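Local coordinates for AcrVIA1 (Listeria seeligeri, PDB 6VRB), which probably acts as an anti-CRISPR inhibitor of the type VI-A effector nuclease Cas13a, and associates with a second protein chain and RNA, at residues Leu8-Lys13 / Ile28-Lys33; Ser45-Trp50 / Leu84-Ser89; Thr58-Phe63 / Phe75-Asp80. All coordinates share one frame; numbering follows the deposited sequence.

Contact 1: Leu8-Lys13 / Ile28-Lys33; sequences LKVKGK and ITFLKK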
ATOM      1  N   LEU C   8     -16.139 -19.183  -6.335  1.00 28.50           N
ATOM      2  CA  LEU C   8     -16.052 -20.062  -5.141  1.00 28.50           C
ATOM      3  C   LEU C   8     -15.672 -21.476  -5.572  1.00 28.50           C
ATOM      4  O   LEU C   8     -16.318 -22.002  -6.490  1.00 28.50           O
ATOM      5  CB  LEU C   8     -17.418 -20.088  -4.451  1.00 28.50           C
ATOM      6  CG  LEU C   8     -17.815 -18.821  -3.700  1.00 28.50           C
ATOM      7  CD1 LEU C   8     -19.215 -18.955  -3.129  1.00 28.50           C
ATOM      8  CD2 LEU C   8     -16.822 -18.516  -2.593  1.00 28.50           C
ATOM      9  N   LYS C   9     -14.671 -22.064  -4.919  1.00 25.70           N
ATOM     10  CA  LYS C   9     -14.310 -23.473  -5.209  1.00 25.70           C
ATOM     11  C   LYS C   9     -15.063 -24.304  -4.171  1.00 25.70           C
ATOM     12  O   LYS C   9     -14.706 -24.218  -2.987  1.00 25.70           O
ATOM     13  CB  LYS C   9     -12.798 -23.675  -5.087  1.00 25.70           C
ATOM     14  CG  LYS C   9     -12.323 -25.117  -5.160  1.00 25.70           C
ATOM     15  CD  LYS C   9     -10.831 -25.245  -4.957  1.00 25.70           C
ATOM     16  CE  LYS C   9     -10.035 -24.402  -5.932  1.00 25.70           C
ATOM     17  NZ  LYS C   9      -8.592 -24.383  -5.591  1.00 25.70           N
ATOM     18  N   VAL C  10     -16.075 -25.058  -4.600  1.00 25.68           N
ATOM     19  CA  VAL C  10     -16.884 -25.835  -3.618  1.00 25.68           C
ATOM     20  C   VAL C  10     -16.649 -27.330  -3.823  1.00 25.68           C
ATOM     21  O   VAL C  10     -16.920 -27.832  -4.926  1.00 25.68           O
ATOM     22  CB  VAL C  10     -18.383 -25.500  -3.730  1.00 25.68           C
ATOM     23  CG1 VAL C  10     -19.204 -26.280  -2.716  1.00 25.68           C
ATOM     24  CG2 VAL C  10     -18.640 -24.008  -3.593  1.00 25.68           C
ATOM     25  N   LYS C  11     -16.187 -28.001  -2.771  1.00 28.70           N
ATOM     26  CA  LYS C  11     -15.978 -29.479  -2.805  1.00 28.70           C
ATOM     27  C   LYS C  11     -15.376 -29.951  -4.137  1.00 28.70           C
ATOM     28  O   LYS C  11     -15.885 -30.945  -4.687  1.00 28.70           O
ATOM     29  CB  LYS C  11     -17.138 -30.310  -2.242  1.00 28.70           C
ATOM     30  CG  LYS C  11     -18.555 -29.965  -2.678  1.00 28.70           C
ATOM     31  CD  LYS C  11     -19.573 -30.784  -1.917  1.00 28.70           C
ATOM     32  CE  LYS C  11     -19.144 -31.027  -0.486  1.00 28.70           C
ATOM     33  NZ  LYS C  11     -19.975 -32.057   0.180  1.00 28.70           N
ATOM     34  N   GLY C  12     -14.347 -29.254  -4.626  1.00 30.31           N
ATOM     35  CA  GLY C  12     -13.628 -29.642  -5.854  1.00 30.31           C
ATOM     36  C   GLY C  12     -14.206 -29.071  -7.139  1.00 30.31           C
ATOM     37  O   GLY C  12     -13.533 -29.211  -8.174  1.00 30.31           O
ATOM     38  N   LYS C  13     -15.389 -28.446  -7.110  1.00 30.93           N
ATOM     39  CA  LYS C  13     -15.884 -27.863  -8.346  1.00 30.93           C
ATOM     40  C   LYS C  13     -15.873 -26.347  -8.253  1.00 30.93           C
ATOM     41  O   LYS C  13     -16.335 -25.774  -7.266  1.00 30.93           O
ATOM     42  CB  LYS C  13     -17.300 -28.356  -8.645  1.00 30.93           C
ATOM     43  CG  LYS C  13     -17.832 -27.915  -9.991  1.00 30.93           C
ATOM     44  CD  LYS C  13     -19.205 -28.486 -10.255  1.00 30.93           C
ATOM     45  CE  LYS C  13     -19.662 -28.142 -11.656  1.00 30.93           C
ATOM     46  NZ  LYS C  13     -19.854 -26.677 -11.823  1.00 30.93           N
ATOM     47  N   ILE C  28     -26.927 -22.823  -5.461  1.00 31.44           N
ATOM     48  CA  ILE C  28     -27.666 -23.163  -4.252  1.00 31.44           C
ATOM     49  C   ILE C  28     -28.215 -24.579  -4.343  1.00 31.44           C
ATOM     50  O   ILE C  28     -28.169 -25.342  -3.370  1.00 31.44           O
ATOM     51  CB  ILE C  28     -28.778 -22.126  -4.008  1.00 31.44           C
ATOM     52  CG1 ILE C  28     -28.166 -20.743  -3.816  1.00 31.44           C
ATOM     53  CG2 ILE C  28     -29.611 -22.482  -2.792  1.00 31.44           C
ATOM     54  CD1 ILE C  28     -29.173 -19.631  -3.801  1.00 31.44           C
ATOM     55  N   THR C  29     -28.701 -24.975  -5.521  1.00 32.11           N
ATOM     56  CA  THR C  29     -29.183 -26.340  -5.699  1.00 32.11           C
ATOM     57  C   THR C  29     -28.053 -27.359  -5.702  1.00 32.11           C
ATOM     58  O   THR C  29     -28.306 -28.537  -5.443  1.00 32.11           O
ATOM     59  CB  THR C  29     -29.988 -26.463  -6.990  1.00 32.11           C
ATOM     60  OG1 THR C  29     -29.170 -26.094  -8.105  1.00 32.11           O
ATOM     61  CG2 THR C  29     -31.214 -25.574  -6.934  1.00 32.11           C
ATOM     62  N   PHE C  30     -26.824 -26.937  -5.995  1.00 32.69           N
ATOM     63  CA  PHE C  30     -25.683 -27.825  -5.822  1.00 32.69           C
ATOM     64  C   PHE C  30     -25.378 -28.044  -4.347  1.00 32.69           C
ATOM     65  O   PHE C  30     -24.918 -29.122  -3.959  1.00 32.69           O
ATOM     66  CB  PHE C  30     -24.459 -27.254  -6.533  1.00 32.69           C
ATOM     67  CG  PHE C  30     -23.237 -28.126  -6.441  1.00 32.69           C
ATOM     68  CD1 PHE C  30     -23.095 -29.228  -7.262  1.00 32.69           C
ATOM     69  CD2 PHE C  30     -22.235 -27.844  -5.529  1.00 32.69           C
ATOM     70  CE1 PHE C  30     -21.975 -30.026  -7.181  1.00 32.69           C
ATOM     71  CE2 PHE C  30     -21.120 -28.641  -5.439  1.00 32.69           C
ATOM     72  CZ  PHE C  30     -20.987 -29.731  -6.268  1.00 32.69           C
ATOM     73  N   LEU C  31     -25.617 -27.029  -3.513  1.00 30.79           N
ATOM     74  CA  LEU C  31     -25.289 -27.133  -2.096  1.00 30.79           C
ATOM     75  C   LEU C  31     -26.238 -28.042  -1.340  1.00 30.79           C
ATOM     76  O   LEU C  31     -25.822 -28.671  -0.365  1.00 30.79           O
ATOM     77  CB  LEU C  31     -25.282 -25.750  -1.449  1.00 30.79           C
ATOM     78  CG  LEU C  31     -24.121 -24.861  -1.880  1.00 30.79           C
ATOM     79  CD1 LEU C  31     -24.229 -23.483  -1.282  1.00 30.79           C
ATOM     80  CD2 LEU C  31     -22.820 -25.507  -1.489  1.00 30.79           C
ATOM     81  N   LYS C  32     -27.493 -28.139  -1.764  1.00 34.48           N
ATOM     82  CA  LYS C  32     -28.442 -28.999  -1.079  1.00 34.48           C
ATOM     83  C   LYS C  32     -28.384 -30.443  -1.544  1.00 34.48           C
ATOM     84  O   LYS C  32     -28.743 -31.343  -0.781  1.00 34.48           O
ATOM     85  CB  LYS C  32     -29.858 -28.457  -1.246  1.00 34.48           C
ATOM     86  CG  LYS C  32     -30.051 -27.169  -0.494  1.00 34.48           C
ATOM     87  CD  LYS C  32     -31.460 -26.660  -0.593  1.00 34.48           C
ATOM     88  CE  LYS C  32     -31.611 -25.394   0.213  1.00 34.48           C
ATOM     89  NZ  LYS C  32     -32.997 -24.876   0.172  1.00 34.48           N
ATOM     90  N   LYS C  33     -27.928 -30.691  -2.763  1.00 37.80           N
ATOM     91  CA  LYS C  33     -27.678 -32.047  -3.218  1.00 37.80           C
ATOM     92  C   LYS C  33     -26.305 -32.549  -2.813  1.00 37.80           C
ATOM     93  O   LYS C  33     -26.021 -33.738  -2.983  1.00 37.80           O
ATOM     94  CB  LYS C  33     -27.827 -32.136  -4.739  1.00 37.80           C
ATOM     95  CG  LYS C  33     -29.206 -31.782  -5.298  1.00 37.80           C
ATOM     96  CD  LYS C  33     -30.262 -32.862  -5.050  1.00 37.80           C
ATOM     97  CE  LYS C  33     -31.217 -32.513  -3.908  1.00 37.80           C
ATOM     98  NZ  LYS C  33     -32.301 -33.524  -3.761  1.00 37.80           N
TER

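Contact 2: Ser45-Trp50 / Leu84-Ser89; sequences SKYNKW and LGIPAS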
ATOM      1  N   SER C  45     -25.870 -34.864  17.540  1.00 36.33           N
ATOM      2  CA  SER C  45     -27.303 -34.633  17.570  1.00 36.33           C
ATOM      3  C   SER C  45     -27.684 -33.199  17.239  1.00 36.33           C
ATOM      4  O   SER C  45     -28.866 -32.931  16.998  1.00 36.33           O
ATOM      5  CB  SER C  45     -27.857 -35.005  18.947  1.00 36.33           C
ATOM      6  OG  SER C  45     -27.316 -34.167  19.953  1.00 36.33           O
ATOM      7  N   LYS C  46     -26.725 -32.274  17.221  1.00 32.75           N
ATOM      8  CA  LYS C  46     -27.045 -30.882  16.928  1.00 32.75           C
ATOM      9  C   LYS C  46     -26.780 -30.531  15.471  1.00 32.75           C
ATOM     10  O   LYS C  46     -27.635 -29.936  14.807  1.00 32.75           O
ATOM     11  CB  LYS C  46     -26.246 -29.951  17.837  1.00 32.75           C
ATOM     12  CG  LYS C  46     -26.542 -28.487  17.590  1.00 32.75           C
ATOM     13  CD  LYS C  46     -25.667 -27.588  18.434  1.00 32.75           C
ATOM     14  CE  LYS C  46     -25.909 -26.127  18.098  1.00 32.75           C
ATOM     15  NZ  LYS C  46     -25.014 -25.222  18.866  1.00 32.75           N
ATOM     16  N   TYR C  47     -25.592 -30.869  14.958  1.00 30.34           N
ATOM     17  CA  TYR C  47     -25.235 -30.454  13.605  1.00 30.34           C
ATOM     18  C   TYR C  47     -25.979 -31.243  12.549  1.00 30.34           C
ATOM     19  O   TYR C  47     -26.346 -30.680  11.517  1.00 30.34           O
ATOM     20  CB  TYR C  47     -23.736 -30.599  13.347  1.00 30.34           C
ATOM     21  CG  TYR C  47     -22.842 -29.645  14.098  1.00 30.34           C
ATOM     22  CD1 TYR C  47     -23.362 -28.572  14.807  1.00 30.34           C
ATOM     23  CD2 TYR C  47     -21.466 -29.805  14.067  1.00 30.34           C
ATOM     24  CE1 TYR C  47     -22.544 -27.711  15.484  1.00 30.34           C
ATOM     25  CE2 TYR C  47     -20.639 -28.946  14.741  1.00 30.34           C
ATOM     26  CZ  TYR C  47     -21.184 -27.903  15.448  1.00 30.34           C
ATOM     27  OH  TYR C  47     -20.368 -27.034  16.123  1.00 30.34           O
ATOM     28  N   ASN C  48     -26.215 -32.527  12.783  1.00 31.33           N
ATOM     29  CA  ASN C  48     -26.998 -33.331  11.862  1.00 31.33           C
ATOM     30  C   ASN C  48     -28.475 -32.962  11.903  1.00 31.33           C
ATOM     31  O   ASN C  48     -29.191 -33.190  10.924  1.00 31.33           O
ATOM     32  CB  ASN C  48     -26.800 -34.806  12.206  1.00 31.33           C
ATOM     33  CG  ASN C  48     -27.092 -35.721  11.055  1.00 31.33           C
ATOM     34  OD1 ASN C  48     -27.428 -35.281   9.959  1.00 31.33           O
ATOM     35  ND2 ASN C  48     -26.954 -37.015  11.292  1.00 31.33           N
ATOM     36  N   LYS C  49     -28.936 -32.379  13.008  1.00 29.39           N
ATOM     37  CA  LYS C  49     -30.293 -31.860  13.087  1.00 29.39           C
ATOM     38  C   LYS C  49     -30.427 -30.551  12.322  1.00 29.39           C
ATOM     39  O   LYS C  49     -31.499 -30.249  11.783  1.00 29.39           O
ATOM     40  CB  LYS C  49     -30.681 -31.667  14.552  1.00 29.39           C
ATOM     41  CG  LYS C  49     -32.104 -31.229  14.798  1.00 29.39           C
ATOM     42  CD  LYS C  49     -33.072 -32.282  14.314  1.00 29.39           C
ATOM     43  CE  LYS C  49     -32.917 -33.568  15.112  1.00 29.39           C
ATOM     44  NZ  LYS C  49     -33.307 -33.388  16.535  1.00 29.39           N
ATOM     45  N   TRP C  50     -29.347 -29.764  12.262  1.00 24.11           N
ATOM     46  CA  TRP C  50     -29.404 -28.490  11.554  1.00 24.11           C
ATOM     47  C   TRP C  50     -29.509 -28.708  10.053  1.00 24.11           C
ATOM     48  O   TRP C  50     -30.246 -27.990   9.370  1.00 24.11           O
ATOM     49  CB  TRP C  50     -28.175 -27.635  11.855  1.00 24.11           C
ATOM     50  CG  TRP C  50     -28.295 -26.230  11.327  1.00 24.11           C
ATOM     51  CD1 TRP C  50     -28.895 -25.172  11.933  1.00 24.11           C
ATOM     52  CD2 TRP C  50     -27.908 -25.774  10.032  1.00 24.11           C
ATOM     53  NE1 TRP C  50     -28.838 -24.064  11.127  1.00 24.11           N
ATOM     54  CE2 TRP C  50     -28.248 -24.416   9.946  1.00 24.11           C
ATOM     55  CE3 TRP C  50     -27.285 -26.380   8.943  1.00 24.11           C
ATOM     56  CZ2 TRP C  50     -27.983 -23.659   8.820  1.00 24.11           C
ATOM     57  CZ3 TRP C  50     -27.025 -25.632   7.826  1.00 24.11           C
ATOM     58  CH2 TRP C  50     -27.368 -24.283   7.772  1.00 24.11           C
ATOM     59  N   LEU C  84     -33.029 -23.427  15.419  1.00 27.94           N
ATOM     60  CA  LEU C  84     -31.677 -23.871  15.719  1.00 27.94           C
ATOM     61  C   LEU C  84     -30.674 -23.042  14.934  1.00 27.94           C
ATOM     62  O   LEU C  84     -31.005 -22.412  13.933  1.00 27.94           O
ATOM     63  CB  LEU C  84     -31.494 -25.354  15.396  1.00 27.94           C
ATOM     64  CG  LEU C  84     -31.823 -26.425  16.430  1.00 27.94           C
ATOM     65  CD1 LEU C  84     -33.316 -26.592  16.645  1.00 27.94           C
ATOM     66  CD2 LEU C  84     -31.186 -27.727  15.986  1.00 27.94           C
ATOM     67  N   GLY C  85     -29.424 -23.074  15.384  1.00 21.58           N
ATOM     68  CA  GLY C  85     -28.373 -22.314  14.742  1.00 21.58           C
ATOM     69  C   GLY C  85     -26.989 -22.906  14.895  1.00 21.58           C
ATOM     70  O   GLY C  85     -26.656 -23.462  15.942  1.00 21.58           O
ATOM     71  N   ILE C  86     -26.179 -22.804  13.853  1.00 18.00           N
ATOM     72  CA  ILE C  86     -24.787 -23.242  13.892  1.00 18.00           C
ATOM     73  C   ILE C  86     -23.923 -22.048  13.523  1.00 18.00           C
ATOM     74  O   ILE C  86     -24.422 -21.063  12.952  1.00 18.00           O
ATOM     75  CB  ILE C  86     -24.535 -24.436  12.943  1.00 18.00           C
ATOM     76  CG1 ILE C  86     -24.814 -24.025  11.507  1.00 18.00           C
ATOM     77  CG2 ILE C  86     -25.370 -25.629  13.332  1.00 18.00           C
ATOM     78  CD1 ILE C  86     -24.327 -25.008  10.518  1.00 18.00           C
ATOM     79  N   PRO C  87     -22.630 -22.075  13.851  1.00 16.52           N
ATOM     80  CA  PRO C  87     -21.721 -21.080  13.280  1.00 16.52           C
ATOM     81  C   PRO C  87     -21.560 -21.293  11.786  1.00 16.52           C
ATOM     82  O   PRO C  87     -21.646 -22.413  11.285  1.00 16.52           O
ATOM     83  CB  PRO C  87     -20.406 -21.329  14.023  1.00 16.52           C
ATOM     84  CG  PRO C  87     -20.806 -21.945  15.280  1.00 16.52           C
ATOM     85  CD  PRO C  87     -21.992 -22.795  14.966  1.00 16.52           C
ATOM     86  N   ALA C  88     -21.313 -20.202  11.069  1.00 16.03           N
ATOM     87  CA  ALA C  88     -21.143 -20.287   9.627  1.00 16.03           C
ATOM     88  C   ALA C  88     -19.804 -20.881   9.218  1.00 16.03           C
ATOM     89  O   ALA C  88     -19.646 -21.261   8.059  1.00 16.03           O
ATOM     90  CB  ALA C  88     -21.308 -18.909   8.998  1.00 16.03           C
ATOM     91  N   SER C  89     -18.839 -20.959  10.123  1.00 18.08           N
ATOM     92  CA  SER C  89     -17.614 -21.692   9.852  1.00 18.08           C
ATOM     93  C   SER C  89     -17.829 -23.196   9.851  1.00 18.08           C
ATOM     94  O   SER C  89     -17.124 -23.907   9.130  1.00 18.08           O
ATOM     95  CB  SER C  89     -16.547 -21.327  10.883  1.00 18.08           C
ATOM     96  OG  SER C  89     -16.941 -21.730  12.179  1.00 18.08           O
TER

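Contact 3: Thr58-Phe63 / Phe75-Asp80; sequences TSSLVF and FVIEKD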
ATOM      1  N   THR C  58     -40.164 -26.606   3.768  1.00 45.18           N
ATOM      2  CA  THR C  58     -40.860 -25.574   4.588  1.00 45.18           C
ATOM      3  C   THR C  58     -39.942 -25.073   5.709  1.00 45.18           C
ATOM      4  O   THR C  58     -40.266 -25.323   6.887  1.00 45.18           O
ATOM      5  CB  THR C  58     -42.165 -26.128   5.173  1.00 45.18           C
ATOM      6  OG1 THR C  58     -41.831 -27.143   6.122  1.00 45.18           O
ATOM      7  CG2 THR C  58     -43.092 -26.692   4.119  1.00 45.18           C
ATOM      8  N   SER C  59     -38.863 -24.368   5.352  1.00 39.86           N
ATOM      9  CA  SER C  59     -37.908 -23.822   6.352  1.00 39.86           C
ATOM     10  C   SER C  59     -37.429 -22.435   5.907  1.00 39.86           C
ATOM     11  O   SER C  59     -37.262 -22.231   4.692  1.00 39.86           O
ATOM     12  CB  SER C  59     -36.751 -24.763   6.536  1.00 39.86           C
ATOM     13  OG  SER C  59     -35.993 -24.865   5.341  1.00 39.86           O
ATOM     14  N   SER C  60     -37.161 -21.547   6.870  1.00 33.17           N
ATOM     15  CA  SER C  60     -36.675 -20.170   6.589  1.00 33.17           C
ATOM     16  C   SER C  60     -35.273 -20.016   7.187  1.00 33.17           C
ATOM     17  O   SER C  60     -35.094 -20.389   8.360  1.00 33.17           O
ATOM     18  CB  SER C  60     -37.623 -19.149   7.150  1.00 33.17           C
ATOM     19  OG  SER C  60     -37.893 -19.414   8.518  1.00 33.17           O
ATOM     20  N   LEU C  61     -34.325 -19.469   6.418  1.00 25.86           N
ATOM     21  CA  LEU C  61     -32.960 -19.339   6.903  1.00 25.86           C
ATOM     22  C   LEU C  61     -32.707 -17.893   7.310  1.00 25.86           C
ATOM     23  O   LEU C  61     -33.138 -16.968   6.619  1.00 25.86           O
ATOM     24  CB  LEU C  61     -31.957 -19.776   5.830  1.00 25.86           C
ATOM     25  CG  LEU C  61     -30.467 -19.820   6.163  1.00 25.86           C
ATOM     26  CD1 LEU C  61     -30.189 -20.862   7.197  1.00 25.86           C
ATOM     27  CD2 LEU C  61     -29.653 -20.094   4.934  1.00 25.86           C
ATOM     28  N   VAL C  62     -32.033 -17.698   8.442  1.00 23.89           N
ATOM     29  CA  VAL C  62     -31.718 -16.378   8.982  1.00 23.89           C
ATOM     30  C   VAL C  62     -30.207 -16.268   9.100  1.00 23.89           C
ATOM     31  O   VAL C  62     -29.564 -17.170   9.643  1.00 23.89           O
ATOM     32  CB  VAL C  62     -32.391 -16.150  10.351  1.00 23.89           C
ATOM     33  CG1 VAL C  62     -31.949 -14.840  10.967  1.00 23.89           C
ATOM     34  CG2 VAL C  62     -33.897 -16.181  10.216  1.00 23.89           C
ATOM     35  N   PHE C  63     -29.639 -15.163   8.609  1.00 18.54           N
ATOM     36  CA  PHE C  63     -28.186 -15.052   8.514  1.00 18.54           C
ATOM     37  C   PHE C  63     -27.528 -14.467   9.764  1.00 18.54           C
ATOM     38  O   PHE C  63     -26.528 -15.031  10.213  1.00 18.54           O
ATOM     39  CB  PHE C  63     -27.810 -14.280   7.238  1.00 18.54           C
ATOM     40  CG  PHE C  63     -26.349 -13.909   7.128  1.00 18.54           C
ATOM     41  CD1 PHE C  63     -25.346 -14.841   7.322  1.00 18.54           C
ATOM     42  CD2 PHE C  63     -25.992 -12.661   6.661  1.00 18.54           C
ATOM     43  CE1 PHE C  63     -24.028 -14.484   7.217  1.00 18.54           C
ATOM     44  CE2 PHE C  63     -24.671 -12.319   6.510  1.00 18.54           C
ATOM     45  CZ  PHE C  63     -23.690 -13.232   6.781  1.00 18.54           C
ATOM     46  N   PHE C  75     -29.279 -19.312  11.197  1.00 22.21           N
ATOM     47  CA  PHE C  75     -30.409 -19.864  11.939  1.00 22.21           C
ATOM     48  C   PHE C  75     -31.434 -20.424  10.964  1.00 22.21           C
ATOM     49  O   PHE C  75     -31.731 -19.792   9.947  1.00 22.21           O
ATOM     50  CB  PHE C  75     -31.065 -18.804  12.828  1.00 22.21           C
ATOM     51  CG  PHE C  75     -30.239 -18.400  14.014  1.00 22.21           C
ATOM     52  CD1 PHE C  75     -30.262 -19.147  15.177  1.00 22.21           C
ATOM     53  CD2 PHE C  75     -29.442 -17.274  13.965  1.00 22.21           C
ATOM     54  CE1 PHE C  75     -29.502 -18.777  16.270  1.00 22.21           C
ATOM     55  CE2 PHE C  75     -28.674 -16.903  15.052  1.00 22.21           C
ATOM     56  CZ  PHE C  75     -28.707 -17.654  16.203  1.00 22.21           C
ATOM     57  N   VAL C  76     -31.988 -21.594  11.280  1.00 29.14           N
ATOM     58  CA  VAL C  76     -33.092 -22.176  10.522  1.00 29.14           C
ATOM     59  C   VAL C  76     -34.337 -22.155  11.388  1.00 29.14           C
ATOM     60  O   VAL C  76     -34.351 -22.741  12.476  1.00 29.14           O
ATOM     61  CB  VAL C  76     -32.790 -23.613  10.073  1.00 29.14           C
ATOM     62  CG1 VAL C  76     -33.989 -24.180   9.373  1.00 29.14           C
ATOM     63  CG2 VAL C  76     -31.621 -23.651   9.151  1.00 29.14           C
ATOM     64  N   ILE C  77     -35.389 -21.510  10.905  1.00 36.42           N
ATOM     65  CA  ILE C  77     -36.659 -21.441  11.613  1.00 36.42           C
ATOM     66  C   ILE C  77     -37.648 -22.368  10.923  1.00 36.42           C
ATOM     67  O   ILE C  77     -37.929 -22.211   9.730  1.00 36.42           O
ATOM     68  CB  ILE C  77     -37.194 -20.003  11.673  1.00 36.42           C
ATOM     69  CG1 ILE C  77     -36.232 -19.131  12.473  1.00 36.42           C
ATOM     70  CG2 ILE C  77     -38.558 -19.988  12.302  1.00 36.42           C
ATOM     71  CD1 ILE C  77     -36.531 -17.669  12.391  1.00 36.42           C
ATOM     72  N   GLU C  78     -38.174 -23.327  11.674  1.00 45.04           N
ATOM     73  CA  GLU C  78     -39.119 -24.304  11.160  1.00 45.04           C
ATOM     74  C   GLU C  78     -40.505 -23.652  11.142  1.00 45.04           C
ATOM     75  O   GLU C  78     -40.690 -22.546  11.653  1.00 45.04           O
ATOM     76  CB  GLU C  78     -39.001 -25.583  11.998  1.00 45.04           C
ATOM     77  CG  GLU C  78     -39.745 -26.840  11.524  1.00 45.04           C
ATOM     78  CD  GLU C  78     -39.276 -27.344  10.175  1.00 45.04           C
ATOM     79  OE1 GLU C  78     -38.105 -27.120   9.819  1.00 45.04           O
ATOM     80  OE2 GLU C  78     -40.091 -27.965   9.461  1.00 45.04           O
ATOM     81  N   LYS C  79     -41.486 -24.323  10.527  1.00 48.74           N
ATOM     82  CA  LYS C  79     -42.811 -23.742  10.335  1.00 48.74           C
ATOM     83  C   LYS C  79     -43.544 -23.552  11.660  1.00 48.74           C
ATOM     84  O   LYS C  79     -44.321 -22.601  11.814  1.00 48.74           O
ATOM     85  CB  LYS C  79     -43.616 -24.629   9.384  1.00 48.74           C
ATOM     86  CG  LYS C  79     -44.950 -24.059   8.968  1.00 48.74           C
ATOM     87  CD  LYS C  79     -44.758 -22.728   8.264  1.00 48.74           C
ATOM     88  CE  LYS C  79     -44.074 -22.898   6.920  1.00 48.74           C
ATOM     89  NZ  LYS C  79     -43.934 -21.595   6.211  1.00 48.74           N
ATOM     90  N   ASP C  80     -43.289 -24.414  12.637  1.00 50.48           N
ATOM     91  CA  ASP C  80     -43.872 -24.279  13.969  1.00 50.48           C
ATOM     92  C   ASP C  80     -42.738 -24.136  14.975  1.00 50.48           C
ATOM     93  O   ASP C  80     -42.332 -25.115  15.606  1.00 50.48           O
ATOM     94  CB  ASP C  80     -44.759 -25.468  14.291  1.00 50.48           C
ATOM     95  CG  ASP C  80     -46.020 -25.492  13.455  1.00 50.48           C
ATOM     96  OD1 ASP C  80     -46.486 -24.406  13.050  1.00 50.48           O
ATOM     97  OD2 ASP C  80     -46.545 -26.595  13.201  1.00 50.48           O
TER

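Contact 1: Leu8-Lys13 / Ile28-Lys33
V10 and F30 meet where a tight turn faces the flank of helix 21-33, and their side chains run alongside one another in opposing directions. V10 carries CG1 anti to its backbone N (chi1 -179°), which brings that methyl to the rim of the F30 ring, near the ring plane, with V10 CG1 4.1 Å from F30 CE2. The same methyl serves a second partner on the helix: V10 CG1 lies 3.9 Å from L31 CD2, and these two side chains stand roughly perpendicular. L31 comes near by its end, whereas F30 points toward the hairpin from its CB.

Strands 8-10 and 13-15 form a beta hairpin with a two-residue loop, a type I' turn from V10 to K13 with positive phi at K11 and G12, a turn well suited to the twist of such hairpins. Two backbone bonds shut it, V10 N to K13 O at 2.8 Å and K13 N to V10 O at 2.7 Å.

Two lysines of this turn meet the aromatic ring through their aliphatic parts. K11 CG sits 4.0 Å from F30 CE2, approaching obliquely, while K13 CD is 4.4 Å from CE1 of F30, across CZ from the atom that K11 meets. F15, on the returning strand 13-15, meets the F30 ring with planes about 60° apart, packs against V10 and takes a cation-pi contact from K13. Helix 115-121 meets both segments, L8 resting on L117 and I28 on L121.

Contact 2: Ser45-Trp50 / Leu84-Ser89
L84, near the start of strand 83-87, points its side chain at helix 44-53, and its CD2 methyl lies 3.8 Å from K49 CG; beyond that atom the lysine chain bends repeatedly and leads away. The carbonyl of L84 lies at the edge of the W50 indole, in the ring plane, with L84 O 3.9 Å from W50 NE1. That indole nitrogen instead makes a weak hydrogen bond to L74 O.

At G85 the backbone itself becomes the surface, its CA 4.0 Å from W50 CD1. The extended chain of K46 reaches across to the carbonyl, where K46 CE is 3.5 Å from G85 O. Strand 83-87 is the outermost on its side of a three-stranded antiparallel sheet within the chain, and the helix lies across it: the axes of the short segments 45-50 and 84-87 pass 8.6 Å apart at 104°.

I86 follows, again pointing at the helix. Its CG1 stands between the backbone N and the carbonyl carbon (chi1 62°), and from there CD1 reaches over the W50 indole: I86 CD1 is 3.7 Å from the centroid of the W50 six-membered ring and 14° off its normal, a CH-pi contact over the face. The other branch, I86 CG2, lies 3.6 Å from W50 CG and also touches the Y47 ring obliquely.

P87 then takes the N-cap position of helix 88-94, which sends V90 against Y47 and F91 against I86. In that same helix S89 packs on a phosphate of the bound RNA, as Y47 of helix 44-53 also does.

Contact 3: Thr58-Phe63 / Phe75-Asp80
Strands 59-62 and 73-78 form an antiparallel beta hairpin, in which S60-I77 and V62-F75 are hydrogen-bonded pairs and L61-V76 is the non-hydrogen-bonded pair between them. I77 N gives a nearly straight bond to S60 O at 2.8 Å, and S60 N returns one to I77 O at 3.0 Å. That carbonyl accepts twice: the hydroxyl of S60, with OG between the backbone N and the carbonyl carbon (chi1 52°), also donates to it, S60 OG lying 3.0 Å from I77 O and tilted 27° from the carbonyl plane. At the other pair, F75 N meets V62 O at 2.7 Å and V62 N binds F75 O in turn.

Side chains alternate between two faces. On one, L61 CD1 meets V76 CG2 at 3.7 Å, the two side chains crossing obliquely; on the other, V62 CG2 touches I77 CD1 at 3.7 Å.

L61 and V76 pack on W50 of helix 44-53, while V62 and I77 press against I163 of helix 163-175. Strand 73-78 is the middle one of the sheet, bonded on its far side through V76 to L84 of strand 83-87.

How the contacts relate
All three contacts are partly buried, but contact 3 lies deepest: its centre is about 13 Å from the centre of the chain, against about 18 Å and 19 Å for the centres of contacts 1 and 2. Contacts 2 and 3 share one sheet, with contact 3 nested inside the loop that contact 2 closes, and helix 44-53 bears on both, W50 of contact 2 packing on V76 of contact 3. Contact 1 comes earlier in the chain and touches neither. Between strands, contact 3 is built on backbone hydrogen bonds; where a helix meets a strand or a turn, side chains do most of the work, edged by lysine methylenes, with the strand backbone at G85 also touched in contact 2.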